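Long-range contacts in glutaredoxin-like protein NrdH (Escherichia coli, PDB 1H75), which probably carries electrons to the NrdEF ribonucleotide reductase system as a small thiol-disulfide redox protein of the glutaredoxin family: residues M1-T7 against L51-G57; Q13-T17 against S62-P66. The contacts are given in a common frame with arbitrary orientation. Residue numbers count along the deposited sequence, not the author numbering.

Contact 1. Residues M1-T7 against L51-G57; sequences MRITIYT and LPVVIAG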
loop_
_atom_site.group_PDB
_atom_site.type_symbol
_atom_site.label_atom_id
_atom_site.label_comp_id
_atom_site.label_asym_id
_atom_site.label_seq_id
_atom_site.Cartn_x
_atom_site.Cartn_y
_atom_site.Cartn_z
ATOM N N MET A 1 -1.502 -6.568 -13.133
ATOM C CA MET A 1 -1.027 -6.780 -11.734
ATOM C C MET A 1 -1.787 -5.877 -10.773
ATOM O O MET A 1 -1.789 -4.661 -10.928
ATOM C CB MET A 1 0.461 -6.459 -11.618
ATOM C CG MET A 1 0.955 -6.495 -10.181
ATOM S SD MET A 1 2.549 -5.715 -10.000
ATOM C CE MET A 1 2.113 -3.981 -10.283
ATOM N N ARG A 2 -2.415 -6.486 -9.776
ATOM C CA ARG A 2 -3.189 -5.754 -8.787
ATOM C C ARG A 2 -2.294 -5.124 -7.715
ATOM O O ARG A 2 -1.403 -5.783 -7.187
ATOM C CB ARG A 2 -4.177 -6.708 -8.113
ATOM C CG ARG A 2 -5.030 -6.072 -7.033
ATOM C CD ARG A 2 -5.563 -7.128 -6.063
ATOM N NE ARG A 2 -6.348 -8.165 -6.726
ATOM C CZ ARG A 2 -7.489 -7.941 -7.369
ATOM N NH1 ARG A 2 -7.980 -6.707 -7.443
ATOM N NH2 ARG A 2 -8.150 -8.949 -7.926
ATOM N N ILE A 3 -2.533 -3.850 -7.418
ATOM C CA ILE A 3 -1.791 -3.127 -6.378
ATOM C C ILE A 3 -2.832 -2.749 -5.327
ATOM O O ILE A 3 -3.834 -2.101 -5.645
ATOM C CB ILE A 3 -1.167 -1.817 -6.912
ATOM C CG1 ILE A 3 -0.185 -2.137 -8.038
ATOM C CG2 ILE A 3 -0.467 -1.062 -5.780
ATOM C CD1 ILE A 3 0.323 -0.901 -8.761
ATOM N N THR A 4 -2.637 -3.199 -4.095
ATOM C CA THR A 4 -3.571 -2.856 -3.030
ATOM C C THR A 4 -2.823 -2.059 -1.973
ATOM O O THR A 4 -1.721 -2.445 -1.569
ATOM C CB THR A 4 -4.145 -4.112 -2.358
ATOM O OG1 THR A 4 -4.792 -4.925 -3.340
ATOM C CG2 THR A 4 -5.130 -3.732 -1.266
ATOM N N ILE A 5 -3.409 -0.944 -1.545
ATOM C CA ILE A 5 -2.781 -0.134 -0.504
ATOM C C ILE A 5 -3.673 -0.245 0.724
ATOM O O ILE A 5 -4.842 0.145 0.659
ATOM C CB ILE A 5 -2.694 1.381 -0.877
ATOM C CG1 ILE A 5 -1.931 1.572 -2.195
ATOM C CG2 ILE A 5 -2.027 2.155 0.260
ATOM C CD1 ILE A 5 -1.830 3.044 -2.669
ATOM N N TYR A 6 -3.137 -0.796 1.815
ATOM C CA TYR A 6 -3.896 -0.903 3.073
ATOM C C TYR A 6 -3.608 0.407 3.777
ATOM O O TYR A 6 -2.448 0.742 4.070
ATOM C CB TYR A 6 -3.436 -2.117 3.883
ATOM C CG TYR A 6 -3.845 -3.405 3.177
ATOM C CD1 TYR A 6 -2.989 -4.038 2.270
ATOM C CD2 TYR A 6 -5.127 -3.943 3.364
ATOM C CE1 TYR A 6 -3.402 -5.178 1.561
ATOM C CE2 TYR A 6 -5.544 -5.070 2.667
ATOM C CZ TYR A 6 -4.680 -5.681 1.769
ATOM O OH TYR A 6 -5.122 -6.782 1.077
ATOM N N THR A 7 -4.676 1.128 4.111
ATOM C CA THR A 7 -4.513 2.468 4.632
ATOM C C THR A 7 -5.333 2.867 5.864
ATOM O O THR A 7 -6.136 2.090 6.369
ATOM C CB THR A 7 -4.842 3.429 3.459
ATOM O OG1 THR A 7 -4.460 4.765 3.783
ATOM C CG2 THR A 7 -6.352 3.368 3.138
ATOM N N LEU A 51 1.726 1.631 8.820
ATOM C CA LEU A 51 0.945 1.824 7.609
ATOM C C LEU A 51 1.590 2.884 6.738
ATOM O O LEU A 51 2.389 3.701 7.204
ATOM C CB LEU A 51 -0.479 2.258 7.944
ATOM C CG LEU A 51 -1.315 1.232 8.701
ATOM C CD1 LEU A 51 -2.569 1.885 9.256
ATOM C CD2 LEU A 51 -1.675 0.106 7.756
ATOM N N PRO A 52 1.284 2.852 5.440
ATOM C CA PRO A 52 0.407 1.891 4.777
ATOM C C PRO A 52 1.135 0.568 4.541
ATOM O O PRO A 52 2.331 0.451 4.783
ATOM C CB PRO A 52 0.138 2.564 3.435
ATOM C CG PRO A 52 1.503 3.192 3.149
ATOM C CD PRO A 52 1.834 3.828 4.476
ATOM N N VAL A 53 0.391 -0.423 4.079
ATOM C CA VAL A 53 1.007 -1.662 3.658
ATOM C C VAL A 53 0.619 -1.774 2.188
ATOM O O VAL A 53 -0.556 -1.628 1.825
ATOM C CB VAL A 53 0.514 -2.900 4.430
ATOM C CG1 VAL A 53 1.029 -4.171 3.740
ATOM C CG2 VAL A 53 1.057 -2.864 5.850
ATOM N N VAL A 54 1.605 -1.995 1.329
ATOM C CA VAL A 54 1.333 -2.148 -0.088
ATOM C C VAL A 54 1.623 -3.573 -0.483
ATOM O O VAL A 54 2.690 -4.111 -0.149
ATOM C CB VAL A 54 2.224 -1.231 -0.969
ATOM C CG1 VAL A 54 1.973 -1.539 -2.441
ATOM C CG2 VAL A 54 1.950 0.226 -0.664
ATOM N N ILE A 55 0.665 -4.200 -1.154
ATOM C CA ILE A 55 0.840 -5.576 -1.629
ATOM C C ILE A 55 0.634 -5.525 -3.137
ATOM O O ILE A 55 -0.399 -5.048 -3.624
ATOM C CB ILE A 55 -0.211 -6.567 -1.020
ATOM C CG1 ILE A 55 -0.112 -6.608 0.501
ATOM C CG2 ILE A 55 -0.017 -7.963 -1.618
ATOM C CD1 ILE A 55 1.262 -6.921 1.058
ATOM N N ALA A 56 1.615 -6.018 -3.882
ATOM C CA ALA A 56 1.533 -5.992 -5.330
ATOM C C ALA A 56 2.342 -7.156 -5.888
ATOM O O ALA A 56 3.568 -7.157 -5.849
ATOM C CB ALA A 56 2.077 -4.660 -5.840
ATOM N N GLY A 57 1.648 -8.164 -6.401
ATOM C CA GLY A 57 2.371 -9.314 -6.906
ATOM C C GLY A 57 3.155 -9.945 -5.767
ATOM O O GLY A 57 2.588 -10.224 -4.714
HETATM O O HOH W 1 -1.025 -8.417 -6.867
HETATM O O HOH W 2 -2.734 -6.798 -4.145
#
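Tyr6, Ile55 and Ala56 have the most surface covered here, and each marks a different part of an antiparallel strand pair whose axes approach to 4.7 Å at 164°. Tyr6 faces Val53 in a hydrogen-bonded pair: Tyr6 N to Val53 O is 2.7 Å and Val53 N to Tyr6 O 3.1 Å. With chi1 near -69° the ring slants from Val53 toward Ile55, so that Tyr6 CE1 lies 3.7 Å from Ile55 CG1, which meets the ring edge. Ile55 itself pairs with Thr4, through Thr4 N to Ile55 O at 2.9 Å and Ile55 N to Thr4 O at 3.0 Å. A water joins Ile55 O to Thr4 OG1, whose protein partner is Glu29. On the other face, Ala56 CB rests 4.0 Å from Ile3 CG1 and 4.3 Å from Met1 SD, while Ile5 and Val54 form a non-hydrogen-bonded pair. Beyond the ladder, a second water bridges Arg2 O and Gly57 N, each at 2.7 Å. Helix 12-23 covers the Ile3 and Ile5 face, and helix 37-45 touches Tyr6 and Val53. Pro52, preceded by a cis peptide bond, leads into strand 53-56 opposite Thr7, as the cis-proline typical of the thioredoxin fold.

Contact 2. Residues Q13-T17 against S62-P66; sequences QCHAT and SGFRP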
loop_
_atom_site.group_PDB
_atom_site.type_symbol
_atom_site.label_atom_id
_atom_site.label_comp_id
_atom_site.label_asym_id
_atom_site.label_seq_id
_atom_site.Cartn_x
_atom_site.Cartn_y
_atom_site.Cartn_z
ATOM N N GLN A 13 1.998 9.012 5.650
ATOM C CA GLN A 13 2.720 8.106 4.754
ATOM C C GLN A 13 1.783 7.400 3.790
ATOM O O GLN A 13 2.186 7.023 2.676
ATOM C CB GLN A 13 3.552 7.100 5.562
ATOM C CG GLN A 13 4.715 7.787 6.271
ATOM C CD GLN A 13 5.717 6.831 6.882
ATOM O OE1 GLN A 13 6.266 5.959 6.203
ATOM N NE2 GLN A 13 5.979 7.003 8.174
ATOM N N CYS A 14 0.534 7.210 4.209
ATOM C CA CYS A 14 -0.461 6.574 3.359
ATOM C C CYS A 14 -0.814 7.524 2.217
ATOM O O CYS A 14 -0.894 7.127 1.050
ATOM C CB CYS A 14 -1.724 6.279 4.142
ATOM S SG CYS A 14 -1.530 5.151 5.553
ATOM N N HIS A 15 -1.057 8.785 2.566
ATOM C CA HIS A 15 -1.399 9.789 1.561
ATOM C C HIS A 15 -0.238 9.979 0.586
ATOM O O HIS A 15 -0.449 10.067 -0.634
ATOM C CB HIS A 15 -1.755 11.121 2.243
ATOM C CG HIS A 15 -2.180 12.195 1.290
ATOM N ND1 HIS A 15 -1.281 13.021 0.646
ATOM C CD2 HIS A 15 -3.407 12.557 0.847
ATOM C CE1 HIS A 15 -1.939 13.844 -0.152
ATOM N NE2 HIS A 15 -3.229 13.583 -0.050
ATOM N N ALA A 16 0.989 10.014 1.110
ATOM C CA ALA A 16 2.163 10.178 0.252
ATOM C C ALA A 16 2.224 9.033 -0.763
ATOM O O ALA A 16 2.534 9.228 -1.945
ATOM C CB ALA A 16 3.430 10.193 1.090
ATOM N N THR A 17 1.926 7.830 -0.294
ATOM C CA THR A 17 1.957 6.658 -1.167
ATOM C C THR A 17 0.914 6.725 -2.283
ATOM O O THR A 17 1.218 6.427 -3.445
ATOM C CB THR A 17 1.760 5.378 -0.321
ATOM O OG1 THR A 17 2.866 5.253 0.587
ATOM C CG2 THR A 17 1.671 4.137 -1.223
ATOM N N SER A 62 5.838 -1.885 3.953
ATOM C CA SER A 62 5.098 -0.937 4.793
ATOM C C SER A 62 5.786 0.422 4.832
ATOM O O SER A 62 6.971 0.519 4.544
ATOM C CB SER A 62 4.964 -1.482 6.216
ATOM O OG SER A 62 6.226 -1.713 6.837
ATOM N N GLY A 63 5.030 1.455 5.204
ATOM C CA GLY A 63 5.569 2.810 5.262
ATOM C C GLY A 63 5.633 3.415 3.875
ATOM O O GLY A 63 5.285 2.746 2.901
ATOM N N PHE A 64 6.038 4.683 3.787
ATOM C CA PHE A 64 6.177 5.366 2.501
ATOM C C PHE A 64 7.541 4.977 1.931
ATOM O O PHE A 64 8.594 5.328 2.483
ATOM C CB PHE A 64 6.092 6.879 2.679
ATOM C CG PHE A 64 6.332 7.652 1.404
ATOM C CD1 PHE A 64 5.547 7.421 0.277
ATOM C CD2 PHE A 64 7.326 8.628 1.348
ATOM C CE1 PHE A 64 5.743 8.151 -0.896
ATOM C CE2 PHE A 64 7.531 9.365 0.183
ATOM C CZ PHE A 64 6.739 9.125 -0.940
ATOM N N ARG A 65 7.516 4.228 0.832
ATOM C CA ARG A 65 8.717 3.735 0.189
ATOM C C ARG A 65 8.740 4.048 -1.299
ATOM O O ARG A 65 8.346 3.223 -2.124
ATOM C CB ARG A 65 8.829 2.223 0.398
ATOM C CG ARG A 65 9.166 1.802 1.842
ATOM C CD ARG A 65 10.578 2.228 2.220
ATOM N NE ARG A 65 11.575 1.570 1.379
ATOM C CZ ARG A 65 12.079 0.356 1.607
ATOM N NH1 ARG A 65 11.696 -0.353 2.670
ATOM N NH2 ARG A 65 12.939 -0.166 0.744
ATOM N N PRO A 66 9.188 5.256 -1.659
ATOM C CA PRO A 66 9.272 5.682 -3.060
ATOM C C PRO A 66 10.054 4.655 -3.879
ATOM O O PRO A 66 9.721 4.368 -5.022
ATOM C CB PRO A 66 10.050 6.994 -2.985
ATOM C CG PRO A 66 9.763 7.504 -1.649
ATOM C CD PRO A 66 9.688 6.300 -0.746
HETATM O O HOH W 3 4.823 3.137 0.253
#
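The backbones meet at one point, where Gln13 CA and Phe64 CA are 5.0 Å apart. Residues 13-17 form a helical turn, closed by Thr17 N to Gln13 O at 3.1 Å, whereas 62-66 have an extended, irregular course. Gly63 has phi 79° and psi 176°, a positive phi that favours glycine, and a CB there would come within 3.2 Å of Gln13 OE1. This bare backbone lets the Gln13 side chain reach the peptide: Phe64 N donates to Gln13 OE1 at 2.7 Å, with an N-H...O angle of 167°.

Phe64 loses the most surface, 94 Å². Ala16 CB sits 3.7 Å from the centroid of its ring and 16° off the normal, a CH-pi contact over the face, while Thr17 OG1 approaches the ring edge, 3.5 Å from Phe64 CD1. The same hydroxyl donates to Gln13 O at 2.8 Å and accepts from a water 2.9 Å from Thr17 OG1. That water also donates to Gly63 O at 2.7 Å and accepts from Arg65 N at 3.0 Å, linking the helix to the loop just where Arg65 takes the N-cap position of the next helix.

Cys14, in the same turn of helix, points its CB away from 62-66 and forms the redox-active disulfide with Cys11. The contact thus sets the start of helix 12-23 against the connection from strand 59-62 to helix 66-69, with Ile69 of that helix touching both Thr17 and Phe64, and Pro52 packing against Gln13, Cys14 and Thr17.

In the fold
From the N terminus, strand 3-7 is followed, after a short connection, by helix 12-23, so the first segments of both contacts come early in the chain. Contact 1 closes a loop of 43 residues that holds helices 12-23 and 37-45 and strand 29-32; contact 2 closes one of 44 that ends within strand 59-62, whose last residue, Ser62, opens the second segment. Their segments alternate, so the two loops cross rather than nest. Contact 1 joins the two inner strands of the sheet, and contact 2 ties helix 12-23, which carries Cys14, to the chain leaving the edge strand 59-62. With centres 10 Å apart they meet at Pro52, whose O lies 2.9 Å from Gly63 N, a probable hydrogen bond, and at Thr7 OG1, 3.1 Å from Cys14 CB.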